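Local coordinates for N-acetylneuraminic acid outer membrane channel protein NanC (Escherichia coli, PDB 2WJR) that forms a monomeric, weakly anion-selective outer membrane channel that lets N-acetylneuraminic acid, the commonest sialic acid of host cell surfaces, enter the bacterium, at residues Thr76-Ser80 and Asn81-Tyr85. The protein carries 1 engineered substitution. Sequence-based numbering, arbitrary orientation.
Sequences THFSS and NGTRY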
loop_
_atom_site.group_PDB
_atom_site.type_symbol
_atom_site.label_atom_id
_atom_site.label_comp_id
_atom_site.label_asym_id
_atom_site.label_seq_id
_atom_site.Cartn_x
_atom_site.Cartn_y
_atom_site.Cartn_z
ATOM N N THR A 76 -10.798 -3.201 -1.246
ATOM C CA THR A 76 -11.620 -2.913 -2.414
ATOM C C THR A 76 -11.174 -1.579 -2.963
ATOM O O THR A 76 -11.095 -0.593 -2.240
ATOM C CB THR A 76 -13.099 -2.869 -2.071
ATOM O OG1 THR A 76 -13.496 -4.100 -1.452
ATOM C CG2 THR A 76 -13.921 -2.623 -3.333
ATOM N N HIS A 77 -10.899 -1.544 -4.263
ATOM C CA HIS A 77 -10.291 -0.395 -4.902
ATOM C C HIS A 77 -11.266 0.116 -5.993
ATOM O O HIS A 77 -11.678 -0.649 -6.856
ATOM C CB HIS A 77 -8.933 -0.829 -5.475
ATOM C CG HIS A 77 -8.221 0.208 -6.283
ATOM N ND1 HIS A 77 -8.615 0.564 -7.554
ATOM C CD2 HIS A 77 -7.084 0.906 -6.036
ATOM C CE1 HIS A 77 -7.793 1.488 -8.025
ATOM N NE2 HIS A 77 -6.851 1.708 -7.128
ATOM N N PHE A 78 -11.649 1.388 -5.901
ATOM C CA PHE A 78 -12.594 2.016 -6.841
ATOM C C PHE A 78 -11.836 3.016 -7.668
ATOM O O PHE A 78 -11.139 3.851 -7.117
ATOM C CB PHE A 78 -13.746 2.749 -6.102
ATOM C CG PHE A 78 -14.529 1.861 -5.180
ATOM C CD1 PHE A 78 -15.461 0.965 -5.678
ATOM C CD2 PHE A 78 -14.304 1.897 -3.805
ATOM C CE1 PHE A 78 -16.170 0.119 -4.819
ATOM C CE2 PHE A 78 -15.004 1.064 -2.950
ATOM C CZ PHE A 78 -15.939 0.174 -3.461
ATOM N N SER A 79 -11.962 2.914 -8.992
ATOM C CA SER A 79 -11.383 3.895 -9.914
ATOM C C SER A 79 -12.371 4.151 -11.059
ATOM O O SER A 79 -13.436 3.558 -11.099
ATOM C CB SER A 79 -10.054 3.396 -10.483
ATOM O OG SER A 79 -10.243 2.256 -11.319
ATOM N N SER A 80 -11.997 5.021 -11.991
ATOM C CA SER A 80 -12.835 5.306 -13.175
ATOM C C SER A 80 -12.975 4.079 -14.092
ATOM O O SER A 80 -13.972 3.949 -14.794
ATOM C CB SER A 80 -12.265 6.482 -13.953
ATOM O OG SER A 80 -11.026 6.125 -14.538
ATOM N N ASN A 81 -11.998 3.167 -14.064
ATOM C CA ASN A 81 -12.130 1.894 -14.783
ATOM C C ASN A 81 -13.138 0.962 -14.136
ATOM O O ASN A 81 -13.699 0.111 -14.804
ATOM C CB ASN A 81 -10.781 1.171 -14.908
ATOM C CG ASN A 81 -9.808 1.889 -15.816
ATOM O OD1 ASN A 81 -10.196 2.455 -16.820
ATOM N ND2 ASN A 81 -8.537 1.863 -15.465
ATOM N N GLY A 82 -13.358 1.105 -12.826
ATOM C CA GLY A 82 -14.289 0.230 -12.096
ATOM C C GLY A 82 -13.765 -0.268 -10.740
ATOM O O GLY A 82 -12.959 0.401 -10.087
ATOM N N THR A 83 -14.218 -1.450 -10.335
ATOM C CA THR A 83 -13.939 -1.959 -8.986
ATOM C C THR A 83 -12.985 -3.145 -9.041
ATOM O O THR A 83 -13.081 -4.007 -9.911
ATOM C CB THR A 83 -15.234 -2.365 -8.251
ATOM O OG1 THR A 83 -16.130 -1.243 -8.197
ATOM C CG2 THR A 83 -14.922 -2.857 -6.825
ATOM N N ARG A 84 -12.042 -3.160 -8.108
ATOM C CA ARG A 84 -11.065 -4.229 -7.999
ATOM C C ARG A 84 -11.129 -4.775 -6.572
ATOM O O ARG A 84 -11.040 -4.010 -5.633
ATOM C CB ARG A 84 -9.682 -3.682 -8.283
ATOM C CG ARG A 84 -8.563 -4.695 -8.235
ATOM C CD ARG A 84 -7.240 -3.947 -8.185
ATOM N NE ARG A 84 -6.917 -3.554 -6.805
ATOM C CZ ARG A 84 -5.991 -2.661 -6.451
ATOM N NH1 ARG A 84 -5.768 -2.423 -5.160
ATOM N NH2 ARG A 84 -5.286 -1.996 -7.356
ATOM N N TYR A 85 -11.265 -6.088 -6.447
ATOM C CA TYR A 85 -11.453 -6.737 -5.142
ATOM C C TYR A 85 -10.186 -7.493 -4.766
ATOM O O TYR A 85 -9.687 -8.298 -5.572
ATOM C CB TYR A 85 -12.615 -7.706 -5.222
ATOM C CG TYR A 85 -13.953 -7.057 -5.483
ATOM C CD1 TYR A 85 -14.609 -6.326 -4.476
ATOM C CD2 TYR A 85 -14.568 -7.156 -6.730
ATOM C CE1 TYR A 85 -15.830 -5.743 -4.697
ATOM C CE2 TYR A 85 -15.810 -6.554 -6.966
ATOM C CZ TYR A 85 -16.431 -5.859 -5.939
ATOM O OH TYR A 85 -17.651 -5.259 -6.160
HETATM O O HOH W 1 -10.375 -0.106 -9.610
#
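Arg84 lays its guanidinium over one face of the His77 imidazole, the two planes 25° apart and their centres 4.1 Å from each other. The overlap is displaced: NH2 of Arg84 sits toward the rim of the ring, 3.7 Å from CD2 of His77, while CB of His77 comes under the guanidinium. Both side chains leave the backbone with CG anti to N (chi1 -179° in Arg84), and a bend at chi3 of Arg84 folds its end across the ring. At an edge of the imidazole, in its plane, a water lies 2.8 Å from ND1 of His77; it also donates to the carbonyl oxygens of His77 and Gly82 and bonds OG of Ser79. This contact, together with the stack, probably helps hold the ring's rotation. NH2 of Arg84 also makes a salt bridge to the sulfonate of a bound buffer molecule, probably from the crystallisation liquor. Replacing Arg84 by alanine removes the flat cover over His77 and would probably cost this salt bridge.

On the reverse face, OG1 of Thr83 meets the edge of the Phe78 ring, 3.4 Å from CD1, and the methyls of Thr76 and Thr83 touch, CG2 to CG2 at 3.6 Å. Paired backbone bonds between His77 and Arg84, N to O at 2.8 Å each way, set this register. Ser80 and Asn81 make the turn; Gly82 takes backbone angles (phi 136°) at which a CB would press against the preceding carbonyl oxygen. The result is a tight beta hairpin at the extracellular end of the KdgM-family porin barrel.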